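Local coordinates for protein importin subunit beta-1 (Saccharomyces cerevisiae, PDB 5OWU) that carries proteins into the nucleus as the importin beta subunit, by joining importin alpha, which binds the classical nuclear localization signal of the cargo, at residues A[261-264]-A[265-269]. Numbering follows the deposited sequence.
Sequences PYME and QALYA
The carbonyl O of Tyr262 accepts two backbone N-H groups, from Leu267 N and from Ala266 N. The Leu267 N bond to Tyr262 O is almost straight at 176°, whereas the one from Ala266 N is longer, 3.2 Å, and more bent. This is a pi-type turn within helix 260-274 of HEAT repeat 7, and the i to i+5 pairing continues where Tyr268 N bonds to Met263 O. Water 1 links Glu264 O to Ala269 N across the widened turn, accepting from Ala269 N at 3.1 Å. Just before the widening, Gln265 N makes an ordinary helical bond of 2.9 Å to Pro261 O. The Gln265 chain runs extended beyond CG (chi2 173°) back past that carbonyl, and its NE2 lies 3.8 Å from Pro261 CB. Cut back to an alanine, this position would probably leave water 2 without its amide donor. On the buried side, Met263 and Leu267 both pack on Phe289 of helix 280-306, while the Tyr262 hydroxyl bonds Asn223 and Arg222. Glu264 OE2 is hydrogen-bonded to the backbone of another protein's chain, whereas its OE1 takes a proton from water 2, which in turn accepts Gln265 NE2 at 2.9 Å.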
loop_
_atom_site.group_PDB
_atom_site.type_symbol
_atom_site.label_atom_id
_atom_site.label_comp_id
_atom_site.label_asym_id
_atom_site.label_seq_id
_atom_site.Cartn_x
_atom_site.Cartn_y
_atom_site.Cartn_z
ATOM N N PRO A 261 29.894 -11.034 3.587
ATOM C CA PRO A 261 30.692 -12.254 3.358
ATOM C C PRO A 261 29.981 -13.295 2.510
ATOM O O PRO A 261 30.624 -13.971 1.697
ATOM C CB PRO A 261 30.961 -12.772 4.781
ATOM C CG PRO A 261 30.703 -11.606 5.681
ATOM C CD PRO A 261 29.628 -10.812 5.018
ATOM N N TYR A 262 28.667 -13.448 2.674
ATOM C CA TYR A 262 27.944 -14.437 1.882
ATOM C C TYR A 262 27.831 -13.994 0.432
ATOM O O TYR A 262 27.913 -14.821 -0.484
ATOM C CB TYR A 262 26.567 -14.695 2.501
ATOM C CG TYR A 262 26.688 -14.954 3.983
ATOM C CD1 TYR A 262 27.220 -16.147 4.455
ATOM C CD2 TYR A 262 26.324 -13.986 4.909
ATOM C CE1 TYR A 262 27.364 -16.379 5.816
ATOM C CE2 TYR A 262 26.465 -14.210 6.273
ATOM C CZ TYR A 262 26.985 -15.407 6.716
ATOM O OH TYR A 262 27.127 -15.636 8.064
ATOM N N MET A 263 27.653 -12.692 0.203
ATOM C CA MET A 263 27.666 -12.175 -1.160
ATOM C C MET A 263 29.015 -12.435 -1.814
ATOM O O MET A 263 29.091 -12.960 -2.930
ATOM C CB MET A 263 27.360 -10.674 -1.162
ATOM C CG MET A 263 25.892 -10.312 -0.977
ATOM S SD MET A 263 24.872 -10.928 -2.318
ATOM C CE MET A 263 24.137 -12.255 -1.427
ATOM N N GLU A 264 30.099 -12.080 -1.121
ATOM C CA GLU A 264 31.430 -12.219 -1.703
ATOM C C GLU A 264 31.763 -13.677 -1.983
ATOM O O GLU A 264 32.283 -14.011 -3.053
ATOM C CB GLU A 264 32.479 -11.611 -0.774
ATOM C CG GLU A 264 32.481 -10.105 -0.763
ATOM C CD GLU A 264 33.434 -9.539 0.258
ATOM O OE1 GLU A 264 33.851 -10.285 1.165
ATOM O OE2 GLU A 264 33.758 -8.345 0.154
ATOM N N GLN A 265 31.464 -14.562 -1.032
ATOM C CA GLN A 265 31.984 -15.921 -1.096
ATOM C C GLN A 265 31.160 -16.846 -1.980
ATOM O O GLN A 265 31.684 -17.880 -2.409
ATOM C CB GLN A 265 32.080 -16.504 0.310
ATOM C CG GLN A 265 33.066 -15.763 1.206
ATOM C CD GLN A 265 33.022 -16.244 2.642
ATOM O OE1 GLN A 265 32.599 -17.368 2.919
ATOM N NE2 GLN A 265 33.453 -15.392 3.566
ATOM N N ALA A 266 29.899 -16.514 -2.276
ATOM C CA ALA A 266 29.084 -17.451 -3.047
ATOM C C ALA A 266 27.903 -16.837 -3.787
ATOM O O ALA A 266 27.715 -17.102 -4.976
ATOM C CB ALA A 266 28.559 -18.555 -2.129
ATOM N N LEU A 267 27.081 -16.042 -3.101
ATOM C CA LEU A 267 25.778 -15.702 -3.666
ATOM C C LEU A 267 25.902 -14.836 -4.916
ATOM O O LEU A 267 25.083 -14.943 -5.838
ATOM C CB LEU A 267 24.926 -15.011 -2.607
ATOM C CG LEU A 267 24.208 -15.918 -1.596
ATOM C CD1 LEU A 267 23.393 -15.122 -0.577
ATOM C CD2 LEU A 267 23.302 -16.910 -2.301
ATOM N N TYR A 268 26.906 -13.966 -4.970
ATOM C CA TYR A 268 27.130 -13.168 -6.170
ATOM C C TYR A 268 27.294 -14.064 -7.397
ATOM O O TYR A 268 26.546 -13.959 -8.383
ATOM C CB TYR A 268 28.353 -12.276 -5.941
ATOM C CG TYR A 268 29.044 -11.797 -7.188
ATOM C CD1 TYR A 268 30.032 -12.569 -7.789
ATOM C CD2 TYR A 268 28.735 -10.563 -7.755
ATOM C CE1 TYR A 268 30.679 -12.143 -8.915
ATOM C CE2 TYR A 268 29.384 -10.131 -8.892
ATOM C CZ TYR A 268 30.354 -10.930 -9.463
ATOM O OH TYR A 268 31.018 -10.517 -10.591
ATOM N N ALA A 269 28.259 -14.983 -7.329
ATOM C CA ALA A 269 28.512 -15.891 -8.441
ATOM C C ALA A 269 27.295 -16.765 -8.733
ATOM O O ALA A 269 26.881 -16.900 -9.889
ATOM C CB ALA A 269 29.736 -16.753 -8.127
HETATM O O HOH W 1 30.386 -14.778 -5.054
HETATM O O HOH W 2 34.248 -12.949 2.299
#